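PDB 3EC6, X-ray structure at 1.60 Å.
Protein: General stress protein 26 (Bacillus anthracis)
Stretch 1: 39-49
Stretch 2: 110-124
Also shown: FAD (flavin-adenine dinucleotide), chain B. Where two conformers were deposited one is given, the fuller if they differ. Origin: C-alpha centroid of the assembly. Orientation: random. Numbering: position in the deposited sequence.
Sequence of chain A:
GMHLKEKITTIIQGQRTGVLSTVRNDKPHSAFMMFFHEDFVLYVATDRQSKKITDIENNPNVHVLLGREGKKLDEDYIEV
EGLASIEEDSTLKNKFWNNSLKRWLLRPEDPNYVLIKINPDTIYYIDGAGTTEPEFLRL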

# COMPACT_ATOMS: atom_id res chain seq x y z
N ASP A 39 2.65 6.29 -21.44
CA ASP A 39 1.82 7.43 -21.09
C ASP A 39 1.27 7.22 -19.66
O ASP A 39 2.05 7.04 -18.72
N PHE A 40 -0.05 7.29 -19.48
CA PHE A 40 -0.57 7.17 -18.10
C PHE A 40 -0.97 5.76 -17.74
O PHE A 40 -1.42 5.51 -16.62
N VAL A 41 -0.74 4.82 -18.65
CA VAL A 41 -1.02 3.41 -18.38
C VAL A 41 0.15 2.78 -17.67
O VAL A 41 1.30 2.88 -18.14
N LEU A 42 -0.10 2.14 -16.53
CA LEU A 42 1.02 1.62 -15.72
C LEU A 42 1.12 0.12 -15.99
O LEU A 42 0.16 -0.55 -16.35
N TYR A 43 2.34 -0.41 -15.83
CA TYR A 43 2.56 -1.86 -16.03
C TYR A 43 3.48 -2.37 -14.92
O TYR A 43 4.40 -1.66 -14.51
N VAL A 44 3.23 -3.57 -14.44
CA VAL A 44 4.12 -4.20 -13.45
C VAL A 44 4.48 -5.59 -14.01
O VAL A 44 3.62 -6.30 -14.53
N ALA A 45 5.76 -5.94 -13.92
CA ALA A 45 6.25 -7.24 -14.35
C ALA A 45 6.16 -8.18 -13.19
O ALA A 45 6.61 -7.85 -12.06
N THR A 46 5.60 -9.38 -13.41
CA THR A 46 5.48 -10.34 -12.32
C THR A 46 5.44 -11.76 -12.87
O THR A 46 5.42 -11.97 -14.11
N ASP A 47 5.37 -12.72 -11.95
CA ASP A 47 5.27 -14.13 -12.32
C ASP A 47 3.79 -14.45 -12.51
O ASP A 47 2.91 -13.99 -11.72
N ARG A 48 3.49 -15.23 -13.55
CA ARG A 48 2.07 -15.51 -13.86
C ARG A 48 1.33 -16.33 -12.80
O ARG A 48 0.09 -16.27 -12.76
N GLN A 49 2.06 -16.99 -11.91
CA GLN A 49 1.41 -17.71 -10.82
C GLN A 49 1.21 -16.87 -9.54
O GLN A 49 0.73 -17.41 -8.52
N ASP A 110 11.31 -15.69 -20.33
CA ASP A 110 10.72 -16.60 -19.32
C ASP A 110 9.20 -16.71 -19.58
O ASP A 110 8.49 -15.70 -19.52
N PRO A 111 8.69 -17.93 -19.84
CA PRO A 111 7.24 -18.08 -20.03
C PRO A 111 6.39 -17.63 -18.83
O PRO A 111 5.21 -17.31 -19.02
N ASN A 112 6.98 -17.57 -17.63
CA ASN A 112 6.30 -17.08 -16.45
C ASN A 112 6.17 -15.55 -16.36
O ASN A 112 5.43 -15.07 -15.53
N TYR A 113 6.88 -14.82 -17.23
CA TYR A 113 6.84 -13.34 -17.18
C TYR A 113 5.56 -12.85 -17.85
O TYR A 113 5.30 -13.09 -19.03
N VAL A 114 4.76 -12.14 -17.08
CA VAL A 114 3.61 -11.42 -17.67
C VAL A 114 3.65 -10.03 -17.11
O VAL A 114 4.35 -9.73 -16.12
N LEU A 115 2.89 -9.16 -17.75
CA LEU A 115 2.70 -7.80 -17.24
C LEU A 115 1.28 -7.63 -16.69
O LEU A 115 0.31 -8.10 -17.29
N ILE A 116 1.17 -6.94 -15.55
CA ILE A 116 -0.14 -6.45 -15.14
C ILE A 116 -0.28 -5.03 -15.72
O ILE A 116 0.57 -4.18 -15.50
N LYS A 117 -1.34 -4.81 -16.52
CA LYS A 117 -1.60 -3.56 -17.19
C LYS A 117 -2.67 -2.84 -16.39
O LYS A 117 -3.72 -3.39 -16.11
N ILE A 118 -2.42 -1.60 -16.00
CA ILE A 118 -3.40 -0.88 -15.16
C ILE A 118 -3.89 0.31 -15.97
O ILE A 118 -3.12 1.25 -16.28
N ASN A 119 -5.16 0.25 -16.35
CA ASN A 119 -5.79 1.32 -17.14
C ASN A 119 -6.42 2.29 -16.18
O ASN A 119 -7.38 1.94 -15.52
N PRO A 120 -5.84 3.49 -16.05
CA PRO A 120 -6.32 4.35 -14.99
C PRO A 120 -7.69 4.97 -15.34
O PRO A 120 -7.95 5.33 -16.49
N ASP A 121 -8.54 5.05 -14.31
CA ASP A 121 -9.76 5.87 -14.46
C ASP A 121 -9.51 7.19 -13.81
O ASP A 121 -9.99 8.23 -14.34
N THR A 122 -8.87 7.20 -12.63
CA THR A 122 -8.68 8.46 -11.90
C THR A 122 -7.24 8.48 -11.38
O THR A 122 -6.76 7.46 -10.87
N ILE A 123 -6.55 9.61 -11.58
CA ILE A 123 -5.24 9.77 -10.94
C ILE A 123 -5.33 10.98 -10.05
O ILE A 123 -5.64 12.10 -10.53
N TYR A 124 -5.06 10.80 -8.76
CA TYR A 124 -5.02 11.90 -7.81
C TYR A 124 -3.57 12.33 -7.61
O TYR A 124 -2.69 11.49 -7.47

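The strands 41-47 and 113-120 run antiparallel, their N-to-C directions 153° apart, and bury 986 Å² between the two stretches. Paired backbone hydrogen bonds fix the register: Val44 N to Ile116 O (2.9 Å) and Ile116 N to Val44 O (2.7 Å) make one such pair, with equivalent pairs at Leu42/Ile118 and Thr46/Val114. Side chains therefore alternate between two faces, with Tyr43, Ala45, Asp47, Tyr113, Leu115 and Lys117 on one and Leu42, Val44, Thr46, Val114, Ile116 and Ile118 on the other.

Arg48 has the largest covered area, 83 Å². It lies just beyond the strand, its CA-to-CB bond directed toward the other stretch, with chi1 p, chi2 t and chi3 p. This conformation brings the guanidinium to the turn formed by Asp110 to Tyr113, where both NE (3.2 Å) and NH2 (2.9 Å) of Arg48 donate to Pro111 O. That oxygen lies at the guanidinium edge, near its plane, as a forked hydrogen bond requires. One guanidinium face is left for Val114, whose CG1 sits 3.6 Å from Arg48 CZ. The backbone adds Arg48 N to Asn112 O at 2.8 Å. Water 3 donates to Asn112 OD1 (2.8 Å) and accepts a weak hydrogen bond from Arg48 NE (3.2 Å).

Tyr43, with 73 Å² covered, adopts chi1 m and chi2 -90°. Its ring spans two neighbours on the same face: Tyr43 CE1 is 3.6 Å from Lys117 CG, and Tyr43 CD1 is 4.2 Å from Leu115 CD1. Lys117 is extended, t at all four chi angles, which carries its amine out to water 2; the water accepts from Lys117 NZ at 3.1 Å and hydrogen-bonds Tyr43 OH at 2.8 Å, linking the two side-chain ends. Farther along this face, Ala45 CB meets Tyr113 CE1 at 3.5 Å and Leu115 CD2 at 4.0 Å.

Val114 (chi1 m, 72 Å²) also serves the other face, where its CG2 lies 4.3 Å from Thr46 CG2. Thr46 CG2 in turn approaches Ile116 CD1 at 4.0 Å, and the row continues through Val44 CB to Ile116 CB (4.4 Å) and Leu42 CB to Ile118 CB (4.2 Å).

At the far end, Phe40 CB contacts Pro120 CG at 4.2 Å, and Phe40 CD1 reaches Ile123 CD1 at the same distance. Water 1 bridges the backbones, donating to Phe40 O and Ile118 O, both at 2.9 Å. Tyr124, out of reach of stretch 1, instead places one ring face against FAD, with CE1 3.4 Å from FAD C5A.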

# COMPACT_ATOMS: atom_id res chain seq x y z
CB ASP A 39 0.74 7.63 -22.13
CG ASP A 39 1.32 8.11 -23.46
OD1 ASP A 39 2.20 9.02 -23.44
OD2 ASP A 39 0.90 7.57 -24.49
CB PHE A 40 -1.77 8.13 -17.88
CG PHE A 40 -1.39 9.59 -17.98
CD1 PHE A 40 -0.57 10.17 -17.02
CD2 PHE A 40 -1.81 10.35 -19.08
CE1 PHE A 40 -0.18 11.48 -17.13
CE2 PHE A 40 -1.43 11.70 -19.19
CZ PHE A 40 -0.62 12.26 -18.20
CB VAL A 41 -1.33 2.64 -19.71
CG1 VAL A 41 -1.51 1.15 -19.43
CG2 VAL A 41 -2.62 3.25 -20.37
CB LEU A 42 0.81 1.83 -14.19
CG LEU A 42 0.69 3.31 -13.83
CD1 LEU A 42 0.43 3.42 -12.33
CD2 LEU A 42 1.94 4.09 -14.18
CB TYR A 43 3.28 -2.15 -17.35
CG TYR A 43 2.47 -1.82 -18.62
CD1 TYR A 43 1.64 -2.80 -19.19
CD2 TYR A 43 2.50 -0.54 -19.18
CE1 TYR A 43 0.85 -2.52 -20.36
CE2 TYR A 43 1.72 -0.24 -20.30
CZ TYR A 43 0.91 -1.23 -20.88
OH TYR A 43 0.13 -0.96 -21.99
CB VAL A 44 3.39 -4.40 -12.12
CG1 VAL A 44 4.23 -5.20 -11.13
CG2 VAL A 44 3.06 -3.01 -11.52
CB ALA A 45 7.69 -7.08 -14.85
CB THR A 46 4.30 -10.01 -11.34
OG1 THR A 46 4.50 -10.73 -10.13
CG2 THR A 46 2.95 -10.34 -11.96
CB ASP A 47 5.84 -14.96 -11.16
CG ASP A 47 5.61 -16.46 -11.34
OD1 ASP A 47 6.41 -17.12 -12.01
OD2 ASP A 47 4.61 -16.97 -10.77
CB ARG A 48 1.90 -16.14 -15.23
CG ARG A 48 2.29 -17.54 -15.29
CD ARG A 48 1.66 -18.17 -16.57
NE ARG A 48 2.34 -17.68 -17.77
CZ ARG A 48 1.77 -16.99 -18.77
NH1 ARG A 48 0.47 -16.63 -18.76
NH2 ARG A 48 2.52 -16.61 -19.78
CB GLN A 49 2.17 -19.00 -10.50
CG GLN A 49 2.32 -19.97 -11.67
CD GLN A 49 0.98 -20.29 -12.35
OE1 GLN A 49 0.93 -20.45 -13.56
NE2 GLN A 49 -0.09 -20.39 -11.56
CB ASP A 110 10.98 -16.04 -17.93
CG ASP A 110 10.60 -16.98 -16.80
OD1 ASP A 110 9.80 -17.92 -17.03
OD2 ASP A 110 11.07 -16.73 -15.65
CB PRO A 111 7.06 -19.60 -20.27
CG PRO A 111 8.28 -20.20 -19.85
CD PRO A 111 9.38 -19.22 -19.98
CB ASN A 112 6.97 -17.60 -15.17
CG ASN A 112 6.89 -19.14 -15.09
OD1 ASN A 112 5.83 -19.72 -15.40
ND2 ASN A 112 7.96 -19.79 -14.65
CB TYR A 113 8.08 -12.85 -17.92
CG TYR A 113 8.24 -11.35 -18.18
CD1 TYR A 113 7.51 -10.39 -17.45
CD2 TYR A 113 9.20 -10.92 -19.14
CE1 TYR A 113 7.67 -9.07 -17.70
CE2 TYR A 113 9.40 -9.55 -19.39
CZ TYR A 113 8.60 -8.65 -18.65
OH TYR A 113 8.80 -7.30 -18.88
CB VAL A 114 2.25 -12.08 -17.30
CG1 VAL A 114 2.19 -13.49 -17.88
CG2 VAL A 114 2.04 -12.12 -15.77
CB LEU A 115 2.93 -6.75 -18.34
CG LEU A 115 4.36 -6.62 -18.85
CD1 LEU A 115 4.34 -5.81 -20.16
CD2 LEU A 115 5.27 -5.98 -17.81
CB ILE A 116 -0.21 -6.38 -13.65
CG1 ILE A 116 -0.07 -7.76 -13.05
CG2 ILE A 116 -1.54 -5.73 -13.26
CD1 ILE A 116 0.02 -7.73 -11.49
CB LYS A 117 -2.13 -3.85 -18.61
CG LYS A 117 -2.63 -2.58 -19.29
CD LYS A 117 -2.97 -2.88 -20.74
CE LYS A 117 -3.59 -1.69 -21.43
NZ LYS A 117 -4.02 -2.05 -22.82
CB ILE A 118 -2.75 -0.39 -13.85
CG1 ILE A 118 -2.35 -1.57 -13.02
CG2 ILE A 118 -3.78 0.44 -13.04
CD1 ILE A 118 -1.30 -1.27 -12.05
CB ASN A 119 -6.88 0.77 -18.07
CG ASN A 119 -6.31 0.21 -19.33
OD1 ASN A 119 -6.15 -0.99 -19.46
ND2 ASN A 119 -5.94 1.09 -20.25
CB PRO A 120 -5.27 5.48 -14.93
CG PRO A 120 -4.83 5.59 -16.43
CD PRO A 120 -4.77 4.13 -16.85
CB ASP A 121 -10.96 5.17 -13.80
CG ASP A 121 -11.42 3.95 -14.61
OD1 ASP A 121 -11.50 4.06 -15.83
OD2 ASP A 121 -11.58 2.82 -14.05
CB THR A 122 -9.65 8.59 -10.71
OG1 THR A 122 -10.98 8.34 -11.20
CG2 THR A 122 -9.60 9.99 -10.07
CB ILE A 123 -4.10 9.92 -11.96
CG1 ILE A 123 -4.04 8.67 -12.87
CG2 ILE A 123 -2.76 10.16 -11.19
CD1 ILE A 123 -2.91 8.72 -13.88
CB TYR A 124 -5.54 11.45 -6.43
CG TYR A 124 -6.97 11.04 -6.45
CD1 TYR A 124 -7.97 12.01 -6.41
CD2 TYR A 124 -7.32 9.70 -6.55
CE1 TYR A 124 -9.32 11.65 -6.45
CE2 TYR A 124 -8.69 9.32 -6.59
CZ TYR A 124 -9.66 10.33 -6.54
OH TYR A 124 -11.01 10.00 -6.59
PA FAD B . -9.78 11.12 3.15
O1A FAD B . -10.98 10.77 4.02
O2A FAD B . -9.23 12.51 3.40
O5B FAD B . -10.16 11.14 1.55
C5B FAD B . -9.09 11.26 0.65
C4B FAD B . -9.21 10.02 -0.21
O4B FAD B . -10.36 10.17 -1.07
C3B FAD B . -7.96 9.85 -1.06
O3B FAD B . -7.09 8.86 -0.51
C2B FAD B . -8.54 9.56 -2.45
O2B FAD B . -8.64 8.17 -2.67
C1B FAD B . -9.95 10.17 -2.42
N9A FAD B . -9.95 11.56 -2.93
C8A FAD B . -8.89 12.44 -2.90
N7A FAD B . -9.27 13.61 -3.47
C5A FAD B . -10.56 13.50 -3.85
C6A FAD B . -11.40 14.42 -4.48
N6A FAD B . -10.87 15.51 -5.05
N1A FAD B . -12.70 14.02 -4.77
C2A FAD B . -13.14 12.74 -4.44
N3A FAD B . -12.28 11.83 -3.81
C4A FAD B . -11.01 12.22 -3.52
N1 FAD B . -3.14 10.81 7.72
C2 FAD B . -3.60 10.53 8.99
O2 FAD B . -4.78 10.84 9.21
N3 FAD B . -2.81 9.89 9.91
C4 FAD B . -1.51 9.56 9.61
O4 FAD B . -0.79 8.98 10.47
C4X FAD B . -0.99 9.90 8.34
N5 FAD B . 0.33 9.58 8.05
C5X FAD B . 0.82 9.93 6.79
C6 FAD B . 2.17 9.61 6.53
C7 FAD B . 2.65 9.93 5.26
C7M FAD B . 4.09 9.61 4.96
C8 FAD B . 1.82 10.54 4.29
C8M FAD B . 2.32 10.88 2.89
C9 FAD B . 0.47 10.80 4.55
C9A FAD B . -0.03 10.50 5.83
N10 FAD B . -1.37 10.78 6.13
C10 FAD B . -1.84 10.49 7.41
C1' FAD B . -2.36 11.27 5.13
C2' FAD B . -3.20 10.16 4.49
O2' FAD B . -2.38 9.21 3.81
C3' FAD B . -4.11 10.80 3.44
O3' FAD B . -4.88 11.80 4.13
C4' FAD B . -5.03 9.78 2.78
O4' FAD B . -5.69 10.33 1.60
C5' FAD B . -6.10 9.30 3.78
O5' FAD B . -6.97 8.40 3.11
P FAD B . -8.53 8.58 3.49
O1P FAD B . -9.41 7.78 2.54
O2P FAD B . -8.79 8.41 4.96
O3P FAD B . -8.56 10.14 3.14
O HOH W 1 -2.39 3.53 -14.72
O HOH W 2 -1.16 -2.78 -23.64
O HOH W 3 4.24 -20.20 -17.61